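Side-chain contacts in 2-hydroxyisobutanoyl-CoA mutase large subunit (Aquincola tertiaricarbonis, PDB 4R3U), which forms, with its cobalamin-binding small subunit, a B12-dependent mutase that interconverts 2-hydroxyisobutyryl-CoA and (S)-3-hydroxybutyryl-CoA: residues Y87-M90 / Y91-T95; V310-F313 / R314-R318. All coordinates share one frame; numbering follows the deposited sequence.

Contact 1. Residues Y87-M90 / Y91-T95. With 3HC (3-hydroxybutanoyl-coenzyme A), chain E.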
# COMPACT_ATOMS: atom_id res chain seq x y z
N TYR A 87 -22.89 -8.36 5.84
CA TYR A 87 -23.89 -7.28 5.89
C TYR A 87 -24.25 -6.80 4.47
O TYR A 87 -23.40 -6.82 3.58
CB TYR A 87 -23.41 -6.11 6.78
CG TYR A 87 -22.78 -6.49 8.11
CD1 TYR A 87 -23.41 -7.39 8.97
CD2 TYR A 87 -21.60 -5.91 8.54
CE1 TYR A 87 -22.83 -7.77 10.18
CE2 TYR A 87 -21.02 -6.24 9.77
CZ TYR A 87 -21.65 -7.17 10.59
OH TYR A 87 -21.09 -7.49 11.80
N PRO A 88 -25.51 -6.40 4.20
CA PRO A 88 -25.86 -5.99 2.83
C PRO A 88 -25.38 -4.60 2.42
O PRO A 88 -25.49 -4.25 1.26
CB PRO A 88 -27.39 -6.03 2.85
CG PRO A 88 -27.73 -5.68 4.25
CD PRO A 88 -26.69 -6.35 5.09
N THR A 89 -24.90 -3.80 3.38
CA THR A 89 -24.50 -2.40 3.21
C THR A 89 -23.03 -2.15 3.44
O THR A 89 -22.47 -1.15 2.94
CB THR A 89 -25.42 -1.51 4.05
OG1 THR A 89 -25.05 -0.16 3.96
CG2 THR A 89 -25.54 -1.97 5.47
N MET A 90 -22.38 -3.09 4.18
CA MET A 90 -20.97 -3.08 4.54
C MET A 90 -20.43 -1.69 4.88
O MET A 90 -21.04 -0.98 5.68
CB MET A 90 -20.13 -3.83 3.51
CG MET A 90 -20.44 -5.32 3.43
SD MET A 90 -19.93 -6.29 4.87
CE MET A 90 -18.19 -6.14 4.78
N TYR A 91 -19.32 -1.29 4.25
CA TYR A 91 -18.63 -0.01 4.49
C TYR A 91 -19.31 1.26 3.98
O TYR A 91 -18.83 2.35 4.28
CB TYR A 91 -17.15 -0.07 4.07
CG TYR A 91 -16.44 -1.37 4.39
CD1 TYR A 91 -16.55 -1.95 5.65
CD2 TYR A 91 -15.65 -2.01 3.43
CE1 TYR A 91 -15.88 -3.14 5.95
CE2 TYR A 91 -14.99 -3.20 3.71
CZ TYR A 91 -15.09 -3.75 4.98
OH TYR A 91 -14.39 -4.89 5.27
N ARG A 92 -20.41 1.15 3.24
CA ARG A 92 -21.12 2.35 2.77
C ARG A 92 -21.97 2.90 3.94
O ARG A 92 -22.41 4.06 3.92
CB ARG A 92 -22.06 2.02 1.59
CG ARG A 92 -21.39 1.38 0.40
CD ARG A 92 -22.42 0.78 -0.52
NE ARG A 92 -22.51 1.66 -1.66
CZ ARG A 92 -23.59 2.33 -2.02
NH1 ARG A 92 -24.71 2.21 -1.34
NH2 ARG A 92 -23.55 3.12 -3.08
N SER A 93 -22.22 2.03 4.93
CA SER A 93 -23.01 2.35 6.11
C SER A 93 -22.12 2.39 7.34
O SER A 93 -22.18 3.38 8.06
CB SER A 93 -24.15 1.35 6.26
OG SER A 93 -24.90 1.62 7.42
N ARG A 94 -21.30 1.36 7.59
CA ARG A 94 -20.38 1.36 8.72
C ARG A 94 -19.02 0.81 8.31
O ARG A 94 -18.94 -0.33 7.85
CB ARG A 94 -20.92 0.57 9.92
CG ARG A 94 -22.28 1.03 10.44
CD ARG A 94 -22.20 2.15 11.45
NE ARG A 94 -23.52 2.41 12.05
CZ ARG A 94 -24.02 1.74 13.10
NH1 ARG A 94 -23.32 0.77 13.67
NH2 ARG A 94 -25.21 2.05 13.57
N THR A 95 -17.95 1.61 8.54
CA THR A 95 -16.56 1.22 8.26
C THR A 95 -16.13 0.08 9.21
O THR A 95 -16.62 0.01 10.34
CB THR A 95 -15.62 2.44 8.51
OG1 THR A 95 -16.07 3.55 7.76
CG2 THR A 95 -14.16 2.17 8.13
N1A 3HC E . -24.90 -1.72 8.74
C2A 3HC E . -25.69 -1.71 9.99
N3A 3HC E . -24.89 -2.15 11.15
C4A 3HC E . -23.59 -2.50 11.02
C5A 3HC E . -22.96 -2.48 9.83
C6A 3HC E . -23.61 -2.11 8.71
N6A 3HC E . -22.94 -2.12 7.57
N7A 3HC E . -21.70 -2.87 10.05
C8A 3HC E . -21.55 -3.11 11.35
N9A 3HC E . -22.73 -2.92 11.94
C1B 3HC E . -23.09 -3.06 13.39
C2B 3HC E . -22.98 -4.49 13.88
O2B 3HC E . -24.18 -5.22 13.64
C3B 3HC E . -22.71 -4.30 15.36
O3B 3HC E . -23.94 -4.04 16.08
P3B 3HC E . -24.31 -4.75 17.49
O7A 3HC E . -23.22 -4.30 18.38
O8A 3HC E . -25.64 -4.16 17.78
O9A 3HC E . -24.32 -6.18 17.13
C4B 3HC E . -21.87 -3.03 15.40
O4B 3HC E . -22.15 -2.29 14.18
C5B 3HC E . -20.37 -3.36 15.54
O5B 3HC E . -19.86 -3.89 14.29
P1A 3HC E . -19.26 -5.39 14.12
O1A 3HC E . -19.83 -6.32 15.14
O2A 3HC E . -19.36 -5.77 12.70
O3A 3HC E . -17.69 -5.02 14.41
P2A 3HC E . -16.88 -5.17 15.81
O4A 3HC E . -15.52 -4.65 15.60
O5A 3HC E . -17.67 -4.66 16.96
O6A 3HC E . -16.83 -6.75 15.94
CBP 3HC E . -15.92 -8.99 15.81
CCP 3HC E . -16.05 -7.62 15.11
CDP 3HC E . -17.33 -9.61 15.82
CEP 3HC E . -15.02 -9.90 14.98
CAP 3HC E . -15.40 -8.83 17.27
OAP 3HC E . -15.38 -10.06 18.03
C9P 3HC E . -14.09 -8.00 17.46
O9P 3HC E . -14.13 -6.78 17.59
N8P 3HC E . -12.96 -8.71 17.56
C7P 3HC E . -11.67 -8.05 17.81
C6P 3HC E . -10.60 -9.08 18.13
C5P 3HC E . -9.21 -8.44 18.30
O5P 3HC E . -9.00 -7.25 18.08
N4P 3HC E . -8.28 -9.32 18.70
C3P 3HC E . -6.89 -8.94 18.90
C2P 3HC E . -6.06 -10.18 18.76
S1P 3HC E . -4.28 -9.82 18.89
C1 3HC E . -3.69 -11.51 18.72
O1 3HC E . -4.22 -12.48 19.26
C2 3HC E . -2.50 -11.73 17.76
C3 3HC E . -1.17 -11.34 18.39
O3 3HC E . -1.22 -9.97 18.80
C4 3HC E . -0.82 -12.24 19.58
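Met90 lies alongside Tyr91, its methyl CE meeting the ring obliquely, 3.9 Å from Tyr91 CZ. The carbonyl O of Arg94 lies in plane at the edge of the Tyr91 ring, Trp96 stacks with it edge-to-face, and Tyr91 OH bonds to Ala373 O. The adenine of 3HC sits between Tyr87 and Arg94, which approach from opposite sides. The Tyr87 ring comes obliquely, CD2 3.4 Å from N7A of 3HC, and its OH reaches on to within 2.6 Å of the diphosphate oxygen O2A. On the other side Arg94 CG lies 3.6 Å from C5A of 3HC; a bend at chi2 (-87°) then carries the chain beneath the purine, with N3A over one guanidinium face. Thr89 brings CG2 to 3.3 Å from N1A of 3HC, while its OG1 bonds to Glu44 of the second subunit. With an alanine replacing Tyr87, the N7A side of the adenine would probably lose the ring that leans on it, and O2A its nearby hydroxyl. Met90 adopts a positive phi (39°, psi -128°), and Arg92 N bonds to Thr89 O at 3.1 Å, closing a type II' beta turn. Met90 O takes a nearly straight bond from Arg94 N (3.0 Å) and a weak one from Ser93 N, and lies 2.9 Å from the adenine amino N6A. Ser93 OG bonds to Ala42 O and Arg92 NH1, in a salt bridge, to Glu44, both of the second subunit; Arg92 NE bonds to Asp411 O of its own chain. The turn and its flanking residues form part of the adenine end of the acyl-CoA pocket, at the subunit interface.

Contact 2. Residues V310-F313 / R314-R318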
# COMPACT_ATOMS: atom_id res chain seq x y z
N VAL A 310 -7.80 -12.66 -0.11
CA VAL A 310 -9.17 -12.23 -0.41
C VAL A 310 -10.05 -13.48 -0.72
O VAL A 310 -11.15 -13.62 -0.18
CB VAL A 310 -9.20 -11.20 -1.58
CG1 VAL A 310 -10.63 -10.85 -1.96
CG2 VAL A 310 -8.40 -9.94 -1.23
N ALA A 311 -9.53 -14.40 -1.56
CA ALA A 311 -10.20 -15.64 -1.93
C ALA A 311 -10.50 -16.48 -0.68
O ALA A 311 -11.58 -17.04 -0.55
CB ALA A 311 -9.31 -16.42 -2.87
N LYS A 312 -9.51 -16.54 0.25
CA LYS A 312 -9.56 -17.27 1.50
C LYS A 312 -10.68 -16.72 2.40
O LYS A 312 -11.43 -17.52 2.96
CB LYS A 312 -8.19 -17.14 2.19
CG LYS A 312 -8.01 -17.97 3.47
CD LYS A 312 -6.87 -17.40 4.33
CE LYS A 312 -7.34 -16.21 5.13
NZ LYS A 312 -6.21 -15.49 5.76
N PHE A 313 -10.80 -15.38 2.51
CA PHE A 313 -11.82 -14.73 3.35
C PHE A 313 -13.23 -15.01 2.84
O PHE A 313 -14.13 -15.30 3.64
CB PHE A 313 -11.57 -13.22 3.44
CG PHE A 313 -10.26 -12.76 4.05
CD1 PHE A 313 -9.81 -13.29 5.27
CD2 PHE A 313 -9.52 -11.74 3.46
CE1 PHE A 313 -8.63 -12.82 5.85
CE2 PHE A 313 -8.32 -11.29 4.03
CZ PHE A 313 -7.89 -11.82 5.23
N ARG A 314 -13.43 -14.96 1.50
CA ARG A 314 -14.71 -15.21 0.83
C ARG A 314 -15.06 -16.67 0.92
O ARG A 314 -16.21 -17.01 1.23
CB ARG A 314 -14.68 -14.70 -0.62
CG ARG A 314 -14.45 -13.19 -0.70
CD ARG A 314 -14.09 -12.71 -2.09
NE ARG A 314 -15.28 -12.39 -2.89
CZ ARG A 314 -15.81 -13.18 -3.81
NH1 ARG A 314 -15.27 -14.37 -4.07
NH2 ARG A 314 -16.89 -12.79 -4.48
N ALA A 315 -14.06 -17.56 0.74
CA ALA A 315 -14.23 -19.02 0.89
C ALA A 315 -14.63 -19.38 2.31
O ALA A 315 -15.53 -20.18 2.49
CB ALA A 315 -12.95 -19.75 0.51
N LEU A 316 -14.00 -18.77 3.32
CA LEU A 316 -14.32 -18.99 4.74
C LEU A 316 -15.77 -18.65 5.03
O LEU A 316 -16.46 -19.44 5.67
CB LEU A 316 -13.40 -18.15 5.65
CG LEU A 316 -12.06 -18.77 5.97
CD1 LEU A 316 -11.05 -17.72 6.36
CD2 LEU A 316 -12.20 -19.84 7.05
N ARG A 317 -16.25 -17.49 4.54
CA ARG A 317 -17.63 -17.05 4.73
C ARG A 317 -18.62 -18.02 4.12
O ARG A 317 -19.66 -18.27 4.74
CB ARG A 317 -17.85 -15.64 4.17
CG ARG A 317 -17.60 -14.53 5.18
CD ARG A 317 -18.29 -13.23 4.81
NE ARG A 317 -17.80 -12.72 3.53
CZ ARG A 317 -16.80 -11.85 3.40
NH1 ARG A 317 -16.22 -11.33 4.47
NH2 ARG A 317 -16.39 -11.48 2.20
N ARG A 318 -18.30 -18.55 2.91
CA ARG A 318 -19.16 -19.51 2.18
C ARG A 318 -19.22 -20.86 2.89
O ARG A 318 -20.31 -21.40 3.06
CB ARG A 318 -18.70 -19.66 0.72
CG ARG A 318 -19.63 -20.53 -0.14
CD ARG A 318 -19.61 -20.10 -1.58
NE ARG A 318 -18.53 -20.75 -2.33
CZ ARG A 318 -17.99 -20.28 -3.45
NH1 ARG A 318 -17.06 -20.97 -4.08
NH2 ARG A 318 -18.39 -19.12 -3.95
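Arg314 runs alongside Val310, one helical turn earlier, the two side chains pointing the same way. Arg314 CB lies 3.7 Å from Val310 O; Arg314 CG, anti to its own carbonyl carbon (chi1 -62°), comes closer, 3.4 Å from the same Val310 O. Arg314 CD then meets the methyl CG1 of Val310 at 3.9 Å. A bend at chi3 (89°) turns the guanidinium away from the helix, where NH2 makes salt bridges with Glu423 and Asp414. Beneath this chain, Arg314 N bonds to Val310 O at 3.1 Å, one of a run of i to i+4 bonds that continues through Arg317 N on Phe313 O. The helix, 306-327, is the crossover between strands 298-302 and 340-344, a beta-alpha-beta unit of the TIM barrel. Phe313 faces these strands, touching Phe300 and stacking with Phe340. Leu316 folds over Lys312 O, with Leu316 CG 3.3 Å away, and packs on Ala268 and Leu272 of helix 264-283. The Lys312 chain lies beside it, Lys312 CE 4.2 Å from Leu316 CD1, and carries NZ to salt bridges with Glu309 and Glu267. Arg317 bends back so that Phe313 O lies over one face of its guanidinium, whose nitrogens NH2 and NH1 bond to the carbonyls of Thr83 and Gly371.

How the contacts relate
Both contacts are largely buried, but in different settings. Contact 1 is an irregular loop leading into strand 97-102, its centre about 21 Å from the chain centre; bound 3-hydroxybutanoyl-CoA and the second subunit cover it. Contact 2, closer in with its centre about 15 Å from the chain centre, is regular helix in the layer that surrounds the barrel strands, touched by no other protein chain. Beyond its turn bonds, contact 1 turns many polar groups to the ligand and the second subunit; contact 2 uses helical backbone bonds, salt bridges and carbonyl partners within its own chain. The two do not touch, although the side chains of Arg317 and Met90 come within about 6 Å. Arg317 also bonds to Thr83, in the loop that holds contact 1.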